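Local atomic coordinates of beta-galactosidase (PDB entry 3TTY), a protein that hydrolyses beta-galactosides, releasing galactose from the non-reducing end of its substrates, with a TIM-barrel domain that carries the galactose pocket. Residues T287-N292 against E426-Y431; V399-D404 against T441-V446; W405-A410 against V460-K465; K454-P459 against G480-T485. One frame throughout, in Å; residues are numbered along the deposited sequence.

Contact 1 (T287-N292 against E426-Y431)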
# COMPACT_ATOMS: atom_id res chain seq x y z
N THR A 287 -24.68 -8.69 9.85
CA THR A 287 -24.48 -9.14 11.23
C THR A 287 -25.53 -10.19 11.60
O THR A 287 -25.25 -11.11 12.37
CB THR A 287 -24.25 -7.99 12.29
OG1 THR A 287 -25.25 -8.05 13.32
CG2 THR A 287 -24.22 -6.64 11.66
N ALA A 288 -26.72 -10.11 11.01
CA ALA A 288 -27.71 -11.17 11.19
C ALA A 288 -27.20 -12.51 10.61
O ALA A 288 -27.34 -13.58 11.22
CB ALA A 288 -29.04 -10.78 10.54
N MET A 289 -26.61 -12.44 9.42
CA MET A 289 -26.03 -13.62 8.80
C MET A 289 -24.93 -14.24 9.68
O MET A 289 -24.79 -15.46 9.75
CB MET A 289 -25.51 -13.31 7.39
CG MET A 289 -25.18 -14.55 6.57
SD MET A 289 -24.52 -14.20 4.93
CE MET A 289 -23.12 -13.16 5.34
N ALA A 290 -24.16 -13.39 10.36
CA ALA A 290 -23.11 -13.88 11.27
C ALA A 290 -23.66 -14.59 12.53
O ALA A 290 -23.17 -15.66 12.91
CB ALA A 290 -22.13 -12.76 11.64
N HIS A 291 -24.66 -13.99 13.19
CA HIS A 291 -25.28 -14.65 14.32
C HIS A 291 -25.84 -15.98 13.82
O HIS A 291 -25.71 -17.02 14.47
CB HIS A 291 -26.46 -13.84 14.89
CG HIS A 291 -26.08 -12.54 15.52
ND1 HIS A 291 -25.25 -12.45 16.62
CD2 HIS A 291 -26.46 -11.27 15.24
CE1 HIS A 291 -25.12 -11.18 16.98
NE2 HIS A 291 -25.85 -10.45 16.15
N ASN A 292 -26.49 -15.91 12.66
CA ASN A 292 -27.09 -17.08 12.04
C ASN A 292 -26.06 -18.19 11.87
O ASN A 292 -26.29 -19.33 12.28
CB ASN A 292 -27.68 -16.70 10.68
CG ASN A 292 -28.76 -17.66 10.22
OD1 ASN A 292 -28.61 -18.89 10.30
ND2 ASN A 292 -29.86 -17.10 9.73
N GLU A 426 -20.98 -12.73 -2.17
CA GLU A 426 -21.96 -13.51 -2.93
C GLU A 426 -22.89 -14.27 -2.00
O GLU A 426 -24.10 -14.25 -2.20
CB GLU A 426 -21.28 -14.47 -3.91
CG GLU A 426 -20.40 -13.77 -4.92
CD GLU A 426 -21.18 -12.78 -5.79
OE1 GLU A 426 -22.18 -13.19 -6.44
OE2 GLU A 426 -20.79 -11.60 -5.82
N VAL A 427 -22.35 -14.94 -0.99
CA VAL A 427 -23.21 -15.66 -0.06
C VAL A 427 -24.22 -14.69 0.57
O VAL A 427 -25.41 -15.00 0.68
CB VAL A 427 -22.42 -16.42 1.05
CG1 VAL A 427 -23.36 -16.95 2.12
CG2 VAL A 427 -21.62 -17.58 0.45
N HIS A 428 -23.74 -13.51 0.95
CA HIS A 428 -24.60 -12.48 1.54
C HIS A 428 -25.67 -11.93 0.58
O HIS A 428 -26.77 -11.60 1.02
CB HIS A 428 -23.75 -11.33 2.12
CG HIS A 428 -24.57 -10.22 2.71
ND1 HIS A 428 -24.56 -8.94 2.19
CD2 HIS A 428 -25.42 -10.20 3.76
CE1 HIS A 428 -25.38 -8.18 2.90
NE2 HIS A 428 -25.91 -8.93 3.86
N LYS A 429 -25.37 -11.84 -0.71
CA LYS A 429 -26.37 -11.33 -1.66
C LYS A 429 -27.62 -12.21 -1.60
O LYS A 429 -28.74 -11.71 -1.72
CB LYS A 429 -25.83 -11.28 -3.09
CG LYS A 429 -24.81 -10.19 -3.33
CD LYS A 429 -24.21 -10.31 -4.72
CE LYS A 429 -23.26 -9.16 -4.99
NZ LYS A 429 -22.44 -9.40 -6.18
N TYR A 430 -27.42 -13.51 -1.41
CA TYR A 430 -28.54 -14.44 -1.36
C TYR A 430 -29.22 -14.37 0.00
O TYR A 430 -30.45 -14.41 0.09
CB TYR A 430 -28.10 -15.87 -1.70
CG TYR A 430 -27.97 -16.10 -3.19
CD1 TYR A 430 -29.05 -16.58 -3.94
CD2 TYR A 430 -26.81 -15.78 -3.87
CE1 TYR A 430 -28.95 -16.75 -5.32
CE2 TYR A 430 -26.70 -15.95 -5.23
CZ TYR A 430 -27.76 -16.44 -5.95
OH TYR A 430 -27.64 -16.61 -7.32
N TYR A 431 -28.42 -14.27 1.06
CA TYR A 431 -28.97 -14.16 2.40
C TYR A 431 -29.79 -12.87 2.58
O TYR A 431 -30.87 -12.91 3.15
CB TYR A 431 -27.86 -14.24 3.45
CG TYR A 431 -28.39 -14.31 4.87
CD1 TYR A 431 -28.71 -15.53 5.46
CD2 TYR A 431 -28.59 -13.15 5.62
CE1 TYR A 431 -29.19 -15.60 6.75
CE2 TYR A 431 -29.07 -13.21 6.92
CZ TYR A 431 -29.37 -14.43 7.48
OH TYR A 431 -29.86 -14.50 8.75
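Met289 and Tyr431 meet in a buried helix-to-helix contact between the TIM-barrel domain and the domain of the trimerisation family: helix 284-296 belongs to the first, helix 423-435 to the second. The two segments run almost crosswise, their axes at 98° and 10.7 Å apart at closest approach, a separation that side chains must bridge. Met289 lies against one face of the Tyr431 ring. Its CG sits 3.7 Å from the ring centroid, only 14° off the normal, which is a CH-pi contact, and CB covers the CD2-CE2 side of the same face. SD follows at 4.5 Å from that centroid in an oblique Met-aromatic approach, and a bend at chi3 (56°) swings CE to CB of His428, 3.8 Å away, while SD also touches CG1 of Val427. The two side chains slide past each other in opposite directions. Asn292 ND2 donates to Tyr431 OH at 2.8 Å, arriving at the ring edge with the amide plane nearly perpendicular to the ring. This bond holds the hydroxyl end of a ring whose face is packed by Met289. The imidazole of His428 is tied to Ser285. Beyond the pair lies strand 441-444: Asn292 bonds to the backbone of Thr441 and Met443, whose side chains pack on Tyr431, and helix 326-336 borders Ala288 on the barrel side.

Contact 2 (V399-D404 against T441-V446)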
# COMPACT_ATOMS: atom_id res chain seq x y z
N VAL A 399 -35.68 -22.78 4.64
CA VAL A 399 -34.69 -22.38 3.65
C VAL A 399 -33.30 -22.38 4.29
O VAL A 399 -33.12 -21.86 5.39
CB VAL A 399 -35.03 -20.98 3.08
CG1 VAL A 399 -33.97 -20.51 2.09
CG2 VAL A 399 -36.42 -20.97 2.45
N ALA A 400 -32.32 -22.97 3.60
CA ALA A 400 -30.94 -23.02 4.10
C ALA A 400 -29.97 -22.41 3.10
O ALA A 400 -30.18 -22.50 1.89
CB ALA A 400 -30.54 -24.43 4.41
N VAL A 401 -28.92 -21.77 3.61
CA VAL A 401 -27.83 -21.29 2.78
C VAL A 401 -26.47 -21.74 3.31
O VAL A 401 -26.14 -21.56 4.49
CB VAL A 401 -27.88 -19.76 2.56
CG1 VAL A 401 -28.47 -19.08 3.76
CG2 VAL A 401 -26.50 -19.22 2.21
N MET A 402 -25.72 -22.36 2.41
CA MET A 402 -24.50 -23.06 2.75
C MET A 402 -23.31 -22.12 2.69
O MET A 402 -23.25 -21.23 1.85
CB MET A 402 -24.26 -24.20 1.76
CG MET A 402 -25.15 -25.41 1.95
SD MET A 402 -24.90 -26.61 0.63
CE MET A 402 -25.75 -28.03 1.31
N TYR A 403 -22.38 -22.35 3.60
CA TYR A 403 -21.14 -21.61 3.68
C TYR A 403 -20.09 -22.63 4.12
O TYR A 403 -20.38 -23.51 4.93
CB TYR A 403 -21.26 -20.47 4.72
CG TYR A 403 -19.92 -19.88 5.09
CD1 TYR A 403 -19.24 -19.04 4.22
CD2 TYR A 403 -19.32 -20.20 6.30
CE1 TYR A 403 -18.00 -18.52 4.54
CE2 TYR A 403 -18.07 -19.68 6.64
CZ TYR A 403 -17.43 -18.84 5.75
OH TYR A 403 -16.20 -18.32 6.06
N ASP A 404 -18.88 -22.52 3.60
CA ASP A 404 -17.84 -23.48 3.94
C ASP A 404 -16.48 -22.82 3.95
O ASP A 404 -16.13 -22.13 2.99
CB ASP A 404 -17.82 -24.64 2.94
CG ASP A 404 -16.81 -25.72 3.32
OD1 ASP A 404 -15.73 -25.75 2.73
OD2 ASP A 404 -17.10 -26.51 4.23
N THR A 441 -34.42 -18.37 7.68
CA THR A 441 -33.34 -19.06 7.00
C THR A 441 -32.24 -19.49 7.97
O THR A 441 -31.96 -18.80 8.95
CB THR A 441 -32.71 -18.15 5.93
OG1 THR A 441 -32.18 -17.00 6.58
CG2 THR A 441 -33.74 -17.69 4.94
N ASP A 442 -31.62 -20.63 7.69
CA ASP A 442 -30.46 -21.10 8.44
C ASP A 442 -29.23 -21.09 7.56
O ASP A 442 -29.27 -21.58 6.43
CB ASP A 442 -30.64 -22.55 8.89
CG ASP A 442 -31.73 -22.71 9.89
OD1 ASP A 442 -32.09 -21.71 10.55
OD2 ASP A 442 -32.21 -23.86 10.03
N MET A 443 -28.13 -20.56 8.10
CA MET A 443 -26.82 -20.76 7.51
C MET A 443 -26.37 -22.16 7.93
O MET A 443 -26.46 -22.51 9.10
CB MET A 443 -25.83 -19.71 8.02
CG MET A 443 -26.18 -18.29 7.62
SD MET A 443 -26.13 -18.06 5.84
CE MET A 443 -24.53 -18.77 5.47
N ILE A 444 -25.91 -22.96 6.97
CA ILE A 444 -25.56 -24.35 7.28
C ILE A 444 -24.24 -24.78 6.65
O ILE A 444 -23.77 -24.15 5.70
CB ILE A 444 -26.66 -25.33 6.80
CG1 ILE A 444 -26.81 -25.29 5.28
CG2 ILE A 444 -27.99 -25.03 7.50
CD1 ILE A 444 -27.52 -26.51 4.70
N SER A 445 -23.64 -25.84 7.19
CA SER A 445 -22.47 -26.43 6.57
C SER A 445 -22.88 -27.23 5.32
O SER A 445 -24.06 -27.57 5.13
CB SER A 445 -21.74 -27.34 7.55
OG SER A 445 -22.27 -28.66 7.52
N VAL A 446 -21.90 -27.52 4.47
CA VAL A 446 -22.15 -28.35 3.31
C VAL A 446 -22.51 -29.78 3.73
O VAL A 446 -22.95 -30.56 2.90
CB VAL A 446 -20.93 -28.39 2.36
CG1 VAL A 446 -20.69 -27.04 1.74
CG2 VAL A 446 -19.68 -28.90 3.09
O HOH W 1 -19.48 -26.26 5.36
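Val399 sets its CB and CG1 beside CG2 of Thr441, the two side chains pointing the same way, and its O accepts the N-H of Asp442 at 3.0 Å. Ala400 turns to the other face, where its CB meets CD1 of Ile444 at 3.7 Å. Val401 bonds twice, its N to Asp442 O and its O to Ile444 N. Val401 CG1 presses on SD of Met443, whose chain, bent at chi2 and chi3, curls back so that CE also reaches CB of Tyr403. Strands 399-402 and 441-444 run parallel, joined by a crossover through helices 405-413 and 423-435, as in a Rossmann-like alpha/beta sheet; strand 441-444 is outermost in its sheet within the chain. Met402 then lays CG against CG1 of Ile444 at 3.7 Å, with chi1 of the isoleucine (63°) setting CG1 between the backbone N and the carbonyl carbon. An alanine in place of Ile444 would probably open a gap beside Ala400 and Met402, leaving the Met402 chain less confined. Tyr403 N closes the backbone pairing on Ile444 O at 3.1 Å, and its phenol bonds to Arg408. Beyond the strand, one water donates to Tyr403 O and to Asp404 OD2 (2.6 Å) and accepts from Val446 N. Asp404 OD1 caps the following helix at Asn407 N, while its OD2 also pairs with Lys465.

Contact 3 (W405-A410 against V460-K465)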
# COMPACT_ATOMS: atom_id res chain seq x y z
N TRP A 405 -15.68 -23.06 4.99
CA TRP A 405 -14.38 -22.39 5.11
C TRP A 405 -13.34 -22.89 4.11
O TRP A 405 -12.48 -22.11 3.67
CB TRP A 405 -13.81 -22.47 6.55
CG TRP A 405 -14.19 -21.32 7.42
CD1 TRP A 405 -13.47 -20.17 7.62
CD2 TRP A 405 -15.37 -21.20 8.23
NE1 TRP A 405 -14.14 -19.34 8.50
CE2 TRP A 405 -15.30 -19.95 8.90
CE3 TRP A 405 -16.47 -22.04 8.47
CZ2 TRP A 405 -16.30 -19.51 9.77
CZ3 TRP A 405 -17.46 -21.60 9.35
CH2 TRP A 405 -17.37 -20.35 9.99
N GLU A 406 -13.40 -24.18 3.78
CA GLU A 406 -12.39 -24.78 2.89
C GLU A 406 -12.66 -24.31 1.47
O GLU A 406 -11.74 -23.97 0.72
CB GLU A 406 -12.39 -26.31 2.98
CG GLU A 406 -11.90 -26.84 4.33
CD GLU A 406 -11.79 -28.36 4.39
OE1 GLU A 406 -12.62 -29.05 3.78
OE2 GLU A 406 -10.85 -28.87 5.06
N ASN A 407 -13.93 -24.27 1.11
CA ASN A 407 -14.33 -23.65 -0.14
C ASN A 407 -13.84 -22.20 -0.21
O ASN A 407 -13.31 -21.76 -1.23
CB ASN A 407 -15.85 -23.70 -0.27
CG ASN A 407 -16.34 -23.09 -1.57
OD1 ASN A 407 -15.80 -23.36 -2.63
ND2 ASN A 407 -17.39 -22.25 -1.48
N ARG A 408 -14.02 -21.47 0.89
CA ARG A 408 -13.56 -20.08 0.97
C ARG A 408 -12.05 -19.95 0.73
O ARG A 408 -11.62 -19.13 -0.08
CB ARG A 408 -13.93 -19.47 2.33
CG ARG A 408 -13.42 -18.05 2.51
CD ARG A 408 -14.05 -17.35 3.71
NE ARG A 408 -13.64 -15.95 3.83
CZ ARG A 408 -14.04 -15.13 4.80
NH1 ARG A 408 -14.87 -15.57 5.74
NH2 ARG A 408 -13.61 -13.88 4.84
N TRP A 409 -11.26 -20.73 1.46
CA TRP A 409 -9.81 -20.72 1.30
C TRP A 409 -9.38 -20.98 -0.15
O TRP A 409 -8.54 -20.25 -0.70
CB TRP A 409 -9.17 -21.76 2.20
CG TRP A 409 -9.30 -21.46 3.67
CD1 TRP A 409 -9.52 -20.24 4.24
CD2 TRP A 409 -9.23 -22.41 4.74
NE1 TRP A 409 -9.59 -20.38 5.61
CE2 TRP A 409 -9.41 -21.70 5.94
CE3 TRP A 409 -9.04 -23.79 4.80
CZ2 TRP A 409 -9.39 -22.32 7.19
CZ3 TRP A 409 -9.03 -24.41 6.02
CH2 TRP A 409 -9.19 -23.67 7.21
N ALA A 410 -9.93 -22.03 -0.75
CA ALA A 410 -9.59 -22.33 -2.15
C ALA A 410 -9.97 -21.18 -3.10
O ALA A 410 -9.16 -20.78 -3.95
CB ALA A 410 -10.24 -23.64 -2.59
N VAL A 460 -21.71 -20.08 -5.20
CA VAL A 460 -20.32 -20.36 -5.55
C VAL A 460 -19.74 -21.54 -4.79
O VAL A 460 -18.76 -21.40 -4.06
CB VAL A 460 -19.44 -19.12 -5.31
CG1 VAL A 460 -18.16 -19.23 -6.10
CG2 VAL A 460 -20.18 -17.86 -5.69
N MET A 461 -20.37 -22.71 -4.95
CA MET A 461 -19.87 -23.95 -4.37
C MET A 461 -18.78 -24.45 -5.30
O MET A 461 -18.93 -25.47 -5.99
CB MET A 461 -21.00 -24.97 -4.20
CG MET A 461 -20.67 -26.14 -3.26
SD MET A 461 -19.99 -25.62 -1.67
CE MET A 461 -21.36 -24.66 -1.01
N TYR A 462 -17.70 -23.68 -5.33
CA TYR A 462 -16.51 -23.95 -6.11
C TYR A 462 -15.90 -25.31 -5.76
O TYR A 462 -15.66 -26.13 -6.65
CB TYR A 462 -15.51 -22.82 -5.85
CG TYR A 462 -14.10 -23.03 -6.36
CD1 TYR A 462 -13.79 -22.88 -7.71
CD2 TYR A 462 -13.07 -23.32 -5.47
CE1 TYR A 462 -12.48 -23.04 -8.17
CE2 TYR A 462 -11.77 -23.48 -5.92
CZ TYR A 462 -11.48 -23.35 -7.26
OH TYR A 462 -10.17 -23.51 -7.67
N MET A 463 -15.69 -25.55 -4.47
CA MET A 463 -15.21 -26.86 -4.03
C MET A 463 -16.36 -27.81 -3.67
O MET A 463 -17.22 -27.50 -2.83
CB MET A 463 -14.25 -26.74 -2.84
CG MET A 463 -13.92 -28.10 -2.17
SD MET A 463 -12.88 -27.88 -0.71
CE MET A 463 -11.51 -27.03 -1.47
N VAL A 464 -16.36 -28.98 -4.31
CA VAL A 464 -17.32 -30.03 -4.00
C VAL A 464 -16.61 -31.20 -3.31
O VAL A 464 -15.73 -31.83 -3.89
CB VAL A 464 -18.03 -30.51 -5.26
CG1 VAL A 464 -18.84 -31.76 -4.98
CG2 VAL A 464 -18.93 -29.40 -5.79
N LYS A 465 -16.98 -31.45 -2.05
CA LYS A 465 -16.32 -32.46 -1.22
C LYS A 465 -17.01 -33.81 -1.39
O LYS A 465 -18.15 -33.87 -1.86
CB LYS A 465 -16.36 -32.04 0.25
CG LYS A 465 -15.68 -30.71 0.56
CD LYS A 465 -15.84 -30.39 2.04
CE LYS A 465 -15.31 -29.01 2.40
NZ LYS A 465 -15.33 -28.81 3.88
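Asn407 uses both ends of its amide on the backbone of one loop, accepting from one residue and donating to another. Its OD1 accepts the N-H of Met463 at 2.9 Å, with the donor well above the carbonyl plane of the amide, and its ND2 gives a nearly straight bond, 165° at the hydrogen, to Val460 O at 3.0 Å. CG lies anti to the backbone N (chi1 -179°), and the end of the side chain comes near the loop, where OD1 lies in plane at the edge of the Tyr462 ring while touching CB of that residue. Between the two gripped residues, Met461 is the centre of an inverse gamma turn, so the amide spans the turn. An alanine at Asn407 would probably leave Val460 O and Met463 N without these partners and let the turn shift. The loop joins strand 455-458 to helix 468-477, and helix 405-413 follows strand 399-402; both elements thus leave neighbouring parallel strands at the same end of the sheet. About one turn further along the helix, Ala410 CB rests at the edge of the Tyr462 ring, 3.7 Å from CE2, and also meets CE of Met463. Before Asn407 in the helix, Glu406 OE1 takes a salt bridge from Lys465 NZ at 2.7 Å, met from above the carboxylate plane, the two side chains crossing at about a right angle. Glu406 OE2 forms a salt bridge with Arg223. The phenol of Tyr462 bonds to Tyr357 of the second subunit and to Asp495.

Contact 4 (K454-P459 against G480-T485)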
# COMPACT_ATOMS: atom_id res chain seq x y z
N LYS A 454 -36.62 -27.16 2.48
CA LYS A 454 -37.34 -27.21 1.23
C LYS A 454 -36.56 -26.48 0.15
O LYS A 454 -36.67 -26.81 -1.03
CB LYS A 454 -38.75 -26.64 1.40
CG LYS A 454 -39.66 -27.61 2.16
CD LYS A 454 -41.05 -27.05 2.35
CE LYS A 454 -42.11 -28.15 2.17
NZ LYS A 454 -42.33 -28.52 0.73
N VAL A 455 -35.75 -25.51 0.55
CA VAL A 455 -34.91 -24.79 -0.40
C VAL A 455 -33.48 -24.68 0.12
O VAL A 455 -33.26 -24.16 1.21
CB VAL A 455 -35.44 -23.35 -0.68
CG1 VAL A 455 -34.50 -22.63 -1.64
CG2 VAL A 455 -36.84 -23.40 -1.25
N VAL A 456 -32.52 -25.17 -0.65
CA VAL A 456 -31.11 -25.13 -0.24
C VAL A 456 -30.30 -24.33 -1.26
O VAL A 456 -30.27 -24.67 -2.45
CB VAL A 456 -30.50 -26.55 -0.07
CG1 VAL A 456 -28.99 -26.48 0.16
CG2 VAL A 456 -31.18 -27.29 1.07
N ILE A 457 -29.66 -23.27 -0.80
CA ILE A 457 -28.93 -22.38 -1.70
C ILE A 457 -27.42 -22.43 -1.42
O ILE A 457 -26.98 -22.26 -0.28
CB ILE A 457 -29.47 -20.94 -1.61
CG1 ILE A 457 -30.99 -20.94 -1.74
CG2 ILE A 457 -28.85 -20.05 -2.69
CD1 ILE A 457 -31.62 -19.57 -1.60
N ALA A 458 -26.64 -22.66 -2.47
CA ALA A 458 -25.19 -22.78 -2.34
C ALA A 458 -24.48 -21.85 -3.32
O ALA A 458 -24.13 -22.25 -4.42
CB ALA A 458 -24.75 -24.23 -2.57
N PRO A 459 -24.29 -20.59 -2.91
CA PRO A 459 -23.61 -19.60 -3.75
C PRO A 459 -22.14 -19.99 -3.94
O PRO A 459 -21.44 -20.23 -2.97
CB PRO A 459 -23.72 -18.31 -2.93
CG PRO A 459 -24.89 -18.54 -2.00
CD PRO A 459 -24.80 -19.99 -1.66
N GLY A 480 -36.81 -31.49 -2.87
CA GLY A 480 -36.26 -30.21 -2.46
C GLY A 480 -35.87 -29.36 -3.65
O GLY A 480 -35.77 -29.87 -4.76
N THR A 481 -35.69 -28.06 -3.44
CA THR A 481 -35.04 -27.27 -4.48
C THR A 481 -33.63 -26.83 -4.09
O THR A 481 -33.34 -26.48 -2.92
CB THR A 481 -35.91 -26.10 -5.07
OG1 THR A 481 -35.33 -24.83 -4.77
CG2 THR A 481 -37.30 -26.15 -4.58
N PHE A 482 -32.73 -26.92 -5.06
CA PHE A 482 -31.34 -26.61 -4.81
C PHE A 482 -30.94 -25.49 -5.75
O PHE A 482 -31.34 -25.49 -6.92
CB PHE A 482 -30.47 -27.85 -5.05
CG PHE A 482 -29.00 -27.63 -4.83
CD1 PHE A 482 -28.49 -27.53 -3.55
CD2 PHE A 482 -28.13 -27.52 -5.91
CE1 PHE A 482 -27.13 -27.32 -3.36
CE2 PHE A 482 -26.79 -27.32 -5.72
CZ PHE A 482 -26.28 -27.22 -4.45
N VAL A 483 -30.18 -24.53 -5.24
CA VAL A 483 -29.71 -23.42 -6.06
C VAL A 483 -28.19 -23.32 -6.03
O VAL A 483 -27.58 -23.34 -4.97
CB VAL A 483 -30.30 -22.08 -5.58
CG1 VAL A 483 -29.81 -20.93 -6.49
CG2 VAL A 483 -31.82 -22.15 -5.54
N THR A 484 -27.55 -23.21 -7.19
CA THR A 484 -26.12 -22.93 -7.19
C THR A 484 -25.76 -21.98 -8.34
O THR A 484 -26.65 -21.53 -9.06
CB THR A 484 -25.22 -24.21 -7.10
OG1 THR A 484 -23.86 -23.83 -6.84
CG2 THR A 484 -25.29 -25.04 -8.36
N THR A 485 -24.49 -21.63 -8.48
CA THR A 485 -24.15 -20.50 -9.34
C THR A 485 -22.97 -20.77 -10.25
O THR A 485 -22.36 -21.84 -10.20
CB THR A 485 -23.77 -19.25 -8.51
OG1 THR A 485 -22.54 -19.50 -7.81
CG2 THR A 485 -24.86 -18.90 -7.50
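Strands 455-458 and 481-485 are the two parallel strands of a beta-alpha-beta unit whose connecting helix, 468-477, packs on the face bearing Val456 and Phe482. Their backbones pair in regular parallel fashion, the segment directions 12° apart. Thr481 N donates to Lys454 O, Thr481 O receives Val456 N at 2.7 Å, Val456 O receives Val483 N, and Val483 O receives Ala458 N at 2.8 Å. On the helix-covered face the ring of Phe482 reaches across the strands: CG lies anti to the backbone N (chi1 180°), and the ring leans over so that CD1 meets CG1 of Val456 at 3.9 Å and CZ meets CB of Ala458 at 3.8 Å. Val472 and Val476 of the helix close on this ring. On the reverse face Ile457 and Val483 lie side by side, CG2 against CB at 3.8 Å, with Tyr430 of helix 423-435 packed on the isoleucine. Towards the end of the pair, the pattern changes. Thr484 OG1, anti to its own backbone N, donates to Ala458 O at 2.9 Å, nearly in line with the carbonyl, and Thr485 OG1 accepts a hydrogen bond from Val460 N. Apolar side chains meet on both faces in the middle of the pair, while at its C-terminal end threonine hydroxyls meet backbone groups of Ala458 and Val460, which implies that side-chain hydrogen bonds continue the hold after the regular backbone pairing stops.

Overall arrangement
The contacts lie in and around the parallel part of a mixed sheet. Contacts 2 and 4, with centres about 9 Å apart, share that sheet, since strands 399-402 and 455-458 are adjacent and Ala400 N bonds to Val455 O at 2.8 Å. Contact 1 borders its outer strand, Asn292 OD1 meeting Met443 N at 2.8 Å, and so ties the sheet to the TIM barrel. Contact 3 lies about 13 Å from contact 2, centre to centre, and Val446 CG1 touches Met461 CE at 3.7 Å. None of the segments contains a residue of the galactose pocket or the zinc site, but Tyr357 of the second subunit, which Tyr462 meets, lies in sequence between that subunit's counterparts of pocket residues Glu355 and His358.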